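Local coordinates for protein lysyl oxidase (Pichia pastoris, PDB 1W7C) that probably oxidises primary amines, including lysine side chains, to aldehydes, using a copper ion and a topaquinone cofactor, at residues E299-S303 with Y381-D385; G290-A294 with C400-N404; M305-Y310 with F321-K327; T22-E28 with P80-R84. All blocks are in the same frame, centred on the assembly; numbering follows the deposited sequence. Where two conformers were deposited one is given.

In the fold
Contacts can share a sheet or join domains; this chain has both. Contact 4 comes first in sequence and belongs to the small N2 domain. Contacts 1, 2 and 3 follow in the enzyme domain, concentric along the chain: hairpin 307-326 of contact 3 lies within the span of contact 1, which lies within that of contact 2. Their centres are 13 to 15 Å apart and all reach one large curled sheet, where strand 301-304 pairs with 307-314, and 380-388 with 391-405. All three reach the second subunit, contact 1 only through packing of Ser-303. The centres of contacts 4 and 1 are about 16 Å apart, and Ser-23 OG is hydrogen-bonded to Asp-385 OD1, tying the two domains.

Contact 1 of 4, residues E299-S303 with Y381-D385; sequences EEYFS and YFTTD. With NAG (2-acetamido-2-deoxy-beta-D-glucopyranose), chain T.
Two segments of one beta domain can meet without any direct hydrogen bond between them, through an aromatic pair and a water, as here in the beta-sandwich enzyme domain of a copper amine oxidase. Segment 299-303 enters strand 301-304 through a G1 beta bulge, in which Glu-300 and Tyr-301 both face Asp-296; Glu-300 takes the left-handed conformation (phi/psi 46/52), and extended angles follow from Tyr-301. Segment 381-385 is extended throughout, and Thr-383 CG2 lies 3.6 Å from NAG O5. The nearest CA atoms, those of Glu-300 and Phe-382, are 8.6 Å apart.

The aromatic contact is a T-shaped pair. Phe-302 and Phe-382, both m rotamers with CA-to-CB bonds directed at the opposite segment, have ring centroids 5.0 Å apart and planes at 85°. The edge of Phe-302 meets the face of Phe-382, with Phe-302 CE2 3.4 Å from Phe-382 CZ. Tyr-295 and Tyr-399 pack against both rings.

The polar contact is indirect. Glu-300 (chi1 m, chi2 t) reaches across, its OE1 hydrogen-bonded to Tyr-399 OH and 4.2 Å from Thr-384 CG2. One water closes the gap, donating to Glu-300 OE2 at 2.8 Å and to Thr-383 O at 2.9 Å.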
# COMPACT_ATOMS: atom_id res chain seq x y z
N GLU A 299 4.57 31.81 9.96
CA GLU A 299 3.23 31.29 10.06
C GLU A 299 3.12 29.77 9.86
O GLU A 299 2.05 29.21 10.03
CB GLU A 299 2.28 32.00 9.09
CG GLU A 299 2.19 33.51 9.26
CD GLU A 299 1.72 33.95 10.64
OE1 GLU A 299 1.06 33.20 11.38
OE2 GLU A 299 2.01 35.09 11.02
N GLU A 300 4.23 29.13 9.53
CA GLU A 300 4.24 27.71 9.21
C GLU A 300 3.07 27.37 8.24
O GLU A 300 2.29 26.45 8.43
CB GLU A 300 4.21 26.82 10.49
CG GLU A 300 5.64 26.83 11.06
CD GLU A 300 5.71 26.09 12.37
OE1 GLU A 300 6.13 24.90 12.39
OE2 GLU A 300 5.26 26.68 13.38
N TYR A 301 3.06 28.16 7.17
CA TYR A 301 2.15 27.97 6.04
C TYR A 301 3.00 27.49 4.86
O TYR A 301 4.09 28.02 4.63
CB TYR A 301 1.43 29.28 5.69
CG TYR A 301 0.60 29.17 4.45
CD1 TYR A 301 -0.70 28.65 4.49
CD2 TYR A 301 1.08 29.58 3.22
CE1 TYR A 301 -1.47 28.53 3.36
CE2 TYR A 301 0.31 29.45 2.06
CZ TYR A 301 -0.97 28.95 2.14
OH TYR A 301 -1.75 28.80 1.00
N PHE A 302 2.51 26.46 4.17
CA PHE A 302 3.25 25.79 3.10
C PHE A 302 2.42 25.79 1.82
O PHE A 302 1.21 25.66 1.89
CB PHE A 302 3.51 24.33 3.53
CG PHE A 302 4.46 24.24 4.67
CD1 PHE A 302 4.00 24.32 5.97
CD2 PHE A 302 5.83 24.17 4.45
CE1 PHE A 302 4.91 24.36 7.02
CE2 PHE A 302 6.71 24.19 5.50
CZ PHE A 302 6.27 24.28 6.76
N SER A 303 3.08 26.00 0.69
CA SER A 303 2.47 25.92 -0.64
C SER A 303 3.31 25.02 -1.55
O SER A 303 4.54 25.07 -1.57
CB SER A 303 2.31 27.33 -1.29
OG SER A 303 3.53 27.86 -1.73
N TYR A 381 13.78 21.61 7.20
CA TYR A 381 13.45 21.24 8.57
C TYR A 381 12.87 22.42 9.35
O TYR A 381 13.26 23.59 9.13
CB TYR A 381 14.72 20.77 9.30
CG TYR A 381 15.17 19.44 8.84
CD1 TYR A 381 16.11 19.32 7.85
CD2 TYR A 381 14.60 18.27 9.34
CE1 TYR A 381 16.51 18.10 7.38
CE2 TYR A 381 14.98 17.05 8.89
CZ TYR A 381 15.93 16.96 7.91
OH TYR A 381 16.31 15.72 7.43
N PHE A 382 11.97 22.08 10.27
CA PHE A 382 11.21 23.07 11.05
C PHE A 382 11.27 22.81 12.53
O PHE A 382 11.30 21.67 12.97
CB PHE A 382 9.75 23.12 10.51
CG PHE A 382 9.72 23.64 9.11
CD1 PHE A 382 9.91 22.78 8.04
CD2 PHE A 382 9.71 25.01 8.86
CE1 PHE A 382 10.05 23.28 6.75
CE2 PHE A 382 9.83 25.52 7.57
CZ PHE A 382 9.97 24.65 6.52
N THR A 383 11.33 23.91 13.27
CA THR A 383 11.43 23.92 14.72
C THR A 383 10.04 24.11 15.30
O THR A 383 9.26 24.97 14.85
CB THR A 383 12.33 25.10 15.13
OG1 THR A 383 13.65 24.91 14.60
CG2 THR A 383 12.49 25.15 16.64
N THR A 384 9.75 23.33 16.34
CA THR A 384 8.52 23.43 17.10
C THR A 384 8.84 23.50 18.59
O THR A 384 9.99 23.39 18.96
CB THR A 384 7.58 22.24 16.83
OG1 THR A 384 8.24 21.03 17.23
CG2 THR A 384 7.26 22.14 15.34
N ASP A 385 7.82 23.63 19.42
CA ASP A 385 8.06 23.76 20.85
C ASP A 385 6.94 23.19 21.66
O ASP A 385 5.83 22.96 21.15
CB ASP A 385 8.31 25.24 21.22
CG ASP A 385 7.30 26.15 20.60
OD1 ASP A 385 6.09 26.06 20.97
OD2 ASP A 385 7.65 26.98 19.73
C1 NAG T . 13.93 27.91 18.82
C2 NAG T . 14.35 29.29 19.36
C3 NAG T . 14.39 30.34 18.26
C4 NAG T . 15.30 29.85 17.13
C5 NAG T . 14.88 28.42 16.70
C6 NAG T . 15.84 27.86 15.65
C7 NAG T . 13.98 30.00 21.66
C8 NAG T . 13.23 31.03 22.45
N2 NAG T . 13.49 29.75 20.44
O3 NAG T . 14.89 31.57 18.73
O4 NAG T . 15.25 30.77 16.06
O5 NAG T . 14.89 27.57 17.83
O6 NAG T . 17.09 27.61 16.26
O7 NAG T . 14.98 29.46 22.13
O HOH W 1 6.81 26.24 15.62

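Contact 2 of 4, residues G290-A294 with C400-N404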
# COMPACT_ATOMS: atom_id res chain seq x y z
N GLY A 290 16.61 23.34 -7.93
CA GLY A 290 16.21 23.87 -6.65
C GLY A 290 14.83 23.42 -6.22
O GLY A 290 14.15 22.58 -6.84
N ARG A 291 14.39 24.00 -5.11
CA ARG A 291 13.22 23.57 -4.36
C ARG A 291 11.95 24.12 -4.98
O ARG A 291 11.90 25.27 -5.43
CB ARG A 291 13.40 24.09 -2.96
CG ARG A 291 12.27 23.73 -2.01
CD ARG A 291 12.38 24.43 -0.69
NE ARG A 291 13.48 23.92 0.12
CZ ARG A 291 13.77 24.39 1.33
NH1 ARG A 291 13.11 25.43 1.80
NH2 ARG A 291 14.74 23.85 2.06
N ARG A 292 10.91 23.29 -4.98
CA ARG A 292 9.65 23.61 -5.67
C ARG A 292 8.40 23.80 -4.79
O ARG A 292 7.29 23.91 -5.31
CB ARG A 292 9.36 22.56 -6.77
CG ARG A 292 10.55 22.28 -7.67
CD ARG A 292 10.27 21.64 -8.98
NE ARG A 292 9.27 20.58 -8.83
CZ ARG A 292 8.26 20.37 -9.66
NH1 ARG A 292 8.18 21.01 -10.83
NH2 ARG A 292 7.32 19.48 -9.31
N TRP A 293 8.62 23.81 -3.47
CA TRP A 293 7.63 24.19 -2.48
C TRP A 293 8.11 25.46 -1.79
O TRP A 293 9.29 25.75 -1.73
CB TRP A 293 7.37 23.04 -1.48
CG TRP A 293 8.59 22.51 -0.77
CD1 TRP A 293 9.40 21.50 -1.19
CD2 TRP A 293 9.12 22.93 0.50
NE1 TRP A 293 10.42 21.30 -0.29
CE2 TRP A 293 10.28 22.17 0.75
CE3 TRP A 293 8.76 23.93 1.43
CZ2 TRP A 293 11.04 22.32 1.90
CZ3 TRP A 293 9.52 24.07 2.57
CH2 TRP A 293 10.66 23.28 2.79
N ALA A 294 7.16 26.23 -1.29
CA ALA A 294 7.41 27.51 -0.63
C ALA A 294 6.79 27.51 0.75
O ALA A 294 5.94 26.68 1.07
CB ALA A 294 6.87 28.66 -1.46
N CYS A 400 10.05 17.55 8.84
CA CYS A 400 10.70 17.88 7.58
C CYS A 400 9.69 17.90 6.46
O CYS A 400 8.63 17.24 6.53
CB CYS A 400 11.84 16.90 7.22
SG CYS A 400 11.23 15.25 6.73
N VAL A 401 10.04 18.66 5.42
CA VAL A 401 9.26 18.81 4.23
C VAL A 401 10.14 18.55 3.03
O VAL A 401 11.23 19.11 2.93
CB VAL A 401 8.68 20.24 4.17
CG1 VAL A 401 7.84 20.43 2.89
CG2 VAL A 401 7.87 20.55 5.46
N PHE A 402 9.72 17.68 2.12
CA PHE A 402 10.50 17.37 0.94
C PHE A 402 9.63 16.98 -0.23
O PHE A 402 8.51 16.47 -0.07
CB PHE A 402 11.56 16.27 1.20
CG PHE A 402 10.99 14.92 1.57
CD1 PHE A 402 10.70 14.63 2.89
CD2 PHE A 402 10.81 13.93 0.61
CE1 PHE A 402 10.21 13.38 3.26
CE2 PHE A 402 10.33 12.67 0.97
CZ PHE A 402 10.03 12.40 2.29
N GLU A 403 10.15 17.23 -1.43
CA GLU A 403 9.52 16.78 -2.65
C GLU A 403 10.16 15.46 -3.10
O GLU A 403 11.35 15.37 -3.30
CB GLU A 403 9.62 17.82 -3.75
CG GLU A 403 8.72 17.47 -4.94
CD GLU A 403 8.73 18.52 -6.04
OE1 GLU A 403 9.80 19.10 -6.33
OE2 GLU A 403 7.64 18.72 -6.64
N ASN A 404 9.36 14.41 -3.19
CA ASN A 404 9.84 13.15 -3.72
C ASN A 404 9.57 13.06 -5.21
O ASN A 404 8.67 13.73 -5.71
CB ASN A 404 9.20 11.94 -3.01
CG ASN A 404 9.95 10.65 -3.25
OD1 ASN A 404 11.19 10.65 -3.41
ND2 ASN A 404 9.22 9.51 -3.26
O HOH W 2 11.15 20.59 -4.42
O HOH W 3 12.48 19.29 -0.99
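A buried arginine is tolerable when its donors are matched, and the bidentate salt bridge between the loop at 290-294 and strand 391-405 of the enzyme domain illustrates this. Arg-292 NE donates a hydrogen bond to Glu-403 OE1 (3.0 Å) and Arg-292 NH2 one to Glu-403 OE2 (2.8 Å), both near linear. The remaining nitrogen, NH1, turns to the second subunit, where it meets Asp-278 and the carbonyl of Arg-280, so the ion pair also belongs to the dimer interface. Glu-403 OE2 accepts a further bond from Trp-304 NE1.

Two waters take backbone and indole N-H groups. One accepts from the backbone Arg-292 N and donates to Glu-403 OE1, both at 2.8 Å; the other accepts from Trp-293 NE1 at 3.0 Å and from Glu-403 N at 3.1 Å, bridging indole and strand. The indole otherwise packs on Val-401 in a CH-pi contact, with Val-401 CG1 3.6 Å from the centroid of the six-membered ring of Trp-293 and only 9° off its normal.

Contact 3 of 4, residues M305-Y310 with F321-K327; sequences MDWGFY and FYDITFK
Trp-307 (chi1 m, chi2 94°) carries CD2 and CB of Phe-326 (chi1 t) over one face of its indole: Trp-307 CE2 is 3.5 Å from Phe-326 CD2, the five-membered ring and the phenyl ring are oblique at 49°, and Phe-326 CB sits 4.2 Å from the centroid of the six-membered ring of Trp-307. Ile-324 CG2 meets the indole edge at Trp-307 CZ3, 3.7 Å away, while Trp-307 NE1 is hydrogen-bonded to Phe-447 O. Further along, the edge of Phe-321 (m) is offset against the face of Phe-309 (p), centroids 5.4 Å apart and planes at 75°; Phe-446 stacks on Phe-309.

Trp-307, Phe-309, Phe-321, Ile-324 and Phe-326 belong to an antiparallel beta hairpin, strands 307-314 and 318-326, between strands 301-304 and 329-344 in the large curled sheet of the enzyme domain; its short segments 307-310 and 324-326 run at 171° with axes 4.7 Å apart. Trp-307 and Phe-326 form a non-hydrogen-bonded pair. Gly-308 and Thr-325 form a hydrogen-bonded one (Gly-308 N to Thr-325 O 3.0 Å, Thr-325 N to Gly-308 O 2.8 Å), as do Tyr-310 and Tyr-322 (Tyr-310 N to Tyr-322 O 3.0 Å, Tyr-322 N to Tyr-310 O 2.9 Å). Between them the register slips by one in a beta bulge, where left-handed Asp-323 (56/51) turns a corner, its carboxylate salt-bridged to Arg-330.

At the other end Asp-306 (79/2) and Lys-327 (47/44) have positive phi. Lys-327 N is hydrogen-bonded to Asp-306 O at 2.8 Å, and Lys-327 NZ, which also pairs with Asp-688, forms a salt bridge with Asp-306 OD1 at 2.7 Å.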
# COMPACT_ATOMS: atom_id res chain seq x y z
N MET A 305 2.46 23.36 -5.63
CA MET A 305 1.65 22.89 -6.77
C MET A 305 0.15 22.98 -6.50
O MET A 305 -0.59 22.05 -6.78
CB MET A 305 2.07 21.46 -7.17
CG MET A 305 3.54 21.36 -7.47
SD MET A 305 4.03 22.42 -8.86
CE MET A 305 5.73 22.67 -8.44
N ASP A 306 -0.27 24.17 -6.06
CA ASP A 306 -1.65 24.56 -5.82
C ASP A 306 -2.24 24.05 -4.51
O ASP A 306 -3.43 24.28 -4.26
CB ASP A 306 -2.59 24.24 -7.00
CG ASP A 306 -2.37 25.13 -8.19
OD1 ASP A 306 -2.76 24.72 -9.31
OD2 ASP A 306 -1.88 26.24 -8.07
N TRP A 307 -1.45 23.34 -3.70
CA TRP A 307 -1.83 23.01 -2.33
C TRP A 307 -1.38 24.12 -1.39
O TRP A 307 -0.34 24.74 -1.60
CB TRP A 307 -1.17 21.73 -1.88
CG TRP A 307 -1.65 20.47 -2.50
CD1 TRP A 307 -1.14 19.85 -3.58
CD2 TRP A 307 -2.67 19.61 -2.01
NE1 TRP A 307 -1.76 18.64 -3.80
CE2 TRP A 307 -2.71 18.47 -2.84
CE3 TRP A 307 -3.57 19.68 -0.94
CZ2 TRP A 307 -3.60 17.40 -2.60
CZ3 TRP A 307 -4.43 18.65 -0.72
CH2 TRP A 307 -4.46 17.53 -1.56
N GLY A 308 -2.15 24.31 -0.33
CA GLY A 308 -1.75 25.16 0.77
C GLY A 308 -2.25 24.58 2.08
O GLY A 308 -3.30 23.91 2.11
N PHE A 309 -1.54 24.85 3.18
CA PHE A 309 -1.96 24.41 4.51
C PHE A 309 -1.08 25.05 5.58
O PHE A 309 0.02 25.48 5.28
CB PHE A 309 -1.96 22.87 4.68
CG PHE A 309 -0.65 22.20 4.38
CD1 PHE A 309 -0.42 21.68 3.12
CD2 PHE A 309 0.39 22.16 5.32
CE1 PHE A 309 0.81 21.10 2.81
CE2 PHE A 309 1.62 21.56 5.01
CZ PHE A 309 1.82 21.04 3.76
N TYR A 310 -1.59 25.05 6.80
CA TYR A 310 -0.84 25.43 7.97
C TYR A 310 -0.56 24.21 8.80
O TYR A 310 -1.37 23.29 8.87
CB TYR A 310 -1.64 26.41 8.84
CG TYR A 310 -2.07 27.68 8.16
CD1 TYR A 310 -3.23 27.72 7.40
CD2 TYR A 310 -1.38 28.87 8.34
CE1 TYR A 310 -3.64 28.90 6.78
CE2 TYR A 310 -1.80 30.05 7.72
CZ TYR A 310 -2.94 30.05 6.96
OH TYR A 310 -3.34 31.22 6.34
N PHE A 321 -2.60 19.51 10.81
CA PHE A 321 -2.75 20.34 9.62
C PHE A 321 -4.10 21.05 9.67
O PHE A 321 -5.12 20.42 9.97
CB PHE A 321 -2.71 19.47 8.36
CG PHE A 321 -1.42 18.74 8.19
CD1 PHE A 321 -1.24 17.49 8.78
CD2 PHE A 321 -0.39 19.26 7.45
CE1 PHE A 321 -0.04 16.83 8.66
CE2 PHE A 321 0.82 18.60 7.31
CZ PHE A 321 0.99 17.38 7.89
N TYR A 322 -4.10 22.33 9.27
CA TYR A 322 -5.32 23.11 9.24
C TYR A 322 -5.45 23.82 7.91
O TYR A 322 -4.45 24.23 7.27
CB TYR A 322 -5.36 24.12 10.41
CG TYR A 322 -5.59 23.48 11.73
CD1 TYR A 322 -4.53 23.08 12.54
CD2 TYR A 322 -6.87 23.25 12.18
CE1 TYR A 322 -4.79 22.41 13.77
CE2 TYR A 322 -7.11 22.63 13.38
CZ TYR A 322 -6.07 22.23 14.17
OH TYR A 322 -6.37 21.62 15.38
N ASP A 323 -6.71 24.01 7.50
CA ASP A 323 -7.00 24.77 6.28
C ASP A 323 -6.29 24.22 5.05
O ASP A 323 -5.61 24.94 4.33
CB ASP A 323 -6.70 26.27 6.48
CG ASP A 323 -7.40 27.15 5.49
OD1 ASP A 323 -6.84 28.22 5.16
OD2 ASP A 323 -8.52 26.81 5.03
N ILE A 324 -6.44 22.93 4.83
CA ILE A 324 -5.83 22.29 3.68
C ILE A 324 -6.63 22.65 2.45
O ILE A 324 -7.81 22.30 2.35
CB ILE A 324 -5.74 20.75 3.79
CG1 ILE A 324 -5.00 20.35 5.06
CG2 ILE A 324 -5.02 20.21 2.54
CD1 ILE A 324 -4.89 18.87 5.29
N THR A 325 -6.00 23.38 1.54
CA THR A 325 -6.62 23.81 0.31
C THR A 325 -5.95 23.23 -0.92
O THR A 325 -4.75 22.98 -0.91
CB THR A 325 -6.58 25.36 0.19
OG1 THR A 325 -5.24 25.81 0.01
CG2 THR A 325 -7.21 25.99 1.45
N PHE A 326 -6.73 23.03 -1.97
CA PHE A 326 -6.20 22.61 -3.26
C PHE A 326 -6.90 23.44 -4.33
O PHE A 326 -8.13 23.59 -4.31
CB PHE A 326 -6.39 21.11 -3.50
CG PHE A 326 -5.84 20.65 -4.81
CD1 PHE A 326 -6.67 20.24 -5.84
CD2 PHE A 326 -4.49 20.64 -5.01
CE1 PHE A 326 -6.12 19.84 -7.08
CE2 PHE A 326 -3.95 20.24 -6.23
CZ PHE A 326 -4.78 19.83 -7.27
N LYS A 327 -6.11 24.05 -5.20
CA LYS A 327 -6.62 24.97 -6.24
C LYS A 327 -7.60 25.98 -5.67
O LYS A 327 -8.66 26.24 -6.25
CB LYS A 327 -7.15 24.18 -7.44
CG LYS A 327 -6.04 23.45 -8.17
CD LYS A 327 -6.49 22.82 -9.48
CE LYS A 327 -5.29 22.30 -10.27
NZ LYS A 327 -4.51 23.43 -10.86
O HOH W 4 -4.84 26.08 -2.79
O HOH W 5 -5.84 30.85 5.17

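Contact 4 of 4, residues T22-E28 with P80-R84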
# COMPACT_ATOMS: atom_id res chain seq x y z
N THR A 22 -1.35 28.00 16.00
CA THR A 22 0.03 27.75 16.32
C THR A 22 0.26 27.65 17.83
O THR A 22 -0.49 28.22 18.64
CB THR A 22 0.90 28.87 15.68
OG1 THR A 22 2.25 28.43 15.57
CG2 THR A 22 0.91 30.15 16.54
N SER A 23 1.34 26.94 18.19
CA SER A 23 1.68 26.77 19.60
C SER A 23 1.97 28.11 20.24
O SER A 23 2.26 29.11 19.57
CB SER A 23 2.90 25.85 19.76
OG SER A 23 4.09 26.47 19.28
N LEU A 24 1.88 28.15 21.57
CA LEU A 24 2.20 29.36 22.29
C LEU A 24 3.65 29.77 22.10
O LEU A 24 4.56 28.95 22.06
CB LEU A 24 1.90 29.19 23.77
CG LEU A 24 0.44 28.95 24.14
CD1 LEU A 24 0.38 28.71 25.64
CD2 LEU A 24 -0.44 30.13 23.71
N ALA A 25 3.87 31.06 21.90
CA ALA A 25 5.20 31.62 21.93
C ALA A 25 5.78 31.54 23.35
O ALA A 25 5.05 31.48 24.33
CB ALA A 25 5.14 33.06 21.48
N LYS A 26 7.10 31.53 23.45
CA LYS A 26 7.75 31.48 24.76
C LYS A 26 7.19 32.57 25.69
O LYS A 26 6.92 32.31 26.86
CB LYS A 26 9.26 31.63 24.60
CG LYS A 26 10.03 31.43 25.92
CD LYS A 26 11.53 31.33 25.73
CE LYS A 26 12.21 30.59 26.88
NZ LYS A 26 11.44 30.63 28.16
N GLU A 27 7.05 33.78 25.15
CA GLU A 27 6.54 34.92 25.91
C GLU A 27 5.10 34.68 26.43
O GLU A 27 4.75 35.11 27.53
CB GLU A 27 6.63 36.22 25.07
CG GLU A 27 5.90 36.19 23.72
CD GLU A 27 6.81 35.93 22.51
OE1 GLU A 27 6.48 36.43 21.40
OE2 GLU A 27 7.84 35.21 22.64
N GLU A 28 4.28 34.01 25.62
CA GLU A 28 2.92 33.70 26.03
C GLU A 28 2.92 32.66 27.14
O GLU A 28 2.22 32.81 28.14
CB GLU A 28 2.10 33.15 24.85
CG GLU A 28 1.80 34.16 23.77
CD GLU A 28 1.06 33.59 22.57
OE1 GLU A 28 1.58 32.67 21.91
OE2 GLU A 28 -0.05 34.09 22.28
N PRO A 80 -10.14 34.70 19.83
CA PRO A 80 -9.36 34.92 21.06
C PRO A 80 -8.19 33.94 21.15
O PRO A 80 -8.29 32.77 20.77
CB PRO A 80 -10.38 34.67 22.17
CG PRO A 80 -11.68 34.96 21.55
CD PRO A 80 -11.56 34.48 20.12
N ARG A 81 -7.09 34.44 21.69
CA ARG A 81 -5.87 33.70 21.93
C ARG A 81 -5.93 33.27 23.39
O ARG A 81 -5.89 34.10 24.30
CB ARG A 81 -4.66 34.61 21.69
CG ARG A 81 -3.36 33.91 21.76
CD ARG A 81 -3.18 32.84 20.73
NE ARG A 81 -1.78 32.45 20.68
CZ ARG A 81 -1.30 31.41 19.98
NH1 ARG A 81 -2.09 30.68 19.20
NH2 ARG A 81 -0.01 31.14 20.01
N ASN A 82 -6.09 31.97 23.60
CA ASN A 82 -6.27 31.39 24.92
C ASN A 82 -5.27 30.25 25.11
O ASN A 82 -4.89 29.58 24.14
CB ASN A 82 -7.67 30.80 25.04
CG ASN A 82 -8.76 31.85 25.06
OD1 ASN A 82 -8.68 32.83 25.79
ND2 ASN A 82 -9.81 31.63 24.28
N ALA A 83 -4.93 30.01 26.37
CA ALA A 83 -4.17 28.84 26.77
C ALA A 83 -5.04 27.84 27.53
O ALA A 83 -5.85 28.21 28.35
CB ALA A 83 -3.00 29.26 27.65
N ARG A 84 -4.79 26.57 27.26
CA ARG A 84 -5.18 25.45 28.13
C ARG A 84 -3.99 25.19 29.04
O ARG A 84 -2.85 25.07 28.57
CB ARG A 84 -5.43 24.21 27.29
CG ARG A 84 -5.56 22.91 28.11
CD ARG A 84 -5.66 21.69 27.26
NE ARG A 84 -5.69 20.47 28.04
CZ ARG A 84 -4.83 19.47 27.94
NH1 ARG A 84 -3.78 19.55 27.12
NH2 ARG A 84 -5.02 18.38 28.73
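Thr-22 begins the approach with its carbonyl, which accepts from both terminal nitrogens of one arginine: Arg-81 NH1 is 3.0 Å and Arg-81 NH2 3.3 Å from Thr-22 O, an acceptor shared with Thr-60 OG1. Ser-23 offers its carbonyl too, a weak bond from Arg-81 NH2 to Ser-23 O at 3.1 Å, while its hydroxyl turns to Asp-385 in the enzyme domain. Leu-24 then supplies the apolar part: its CD2 rests over a face of the Arg-81 guanidinium, 3.9 Å from Arg-81 NH2, and Leu-24 CD1 is 4.0 Å from Ala-83 CB.

Ala-25 is the N-cap of helix 26-39, which packs against the antiparallel sheet holding strand 82-89 in the alpha/beta N2 domain; Val-32 of this helix also touches Ala-83. The side chain of Glu-28, at the N3 position, folds back so that Glu-28 OE1 accepts from the backbone Ala-25 N at 2.8 Å; Ala-25 has no polar side chain to return the bond. The same carboxylate is the anionic partner in a bidentate salt bridge at the start of the helix: Arg-81 NH2 bonds to Glu-28 OE1, and Arg-81 NE to Glu-28 OE2, each at 2.9 Å.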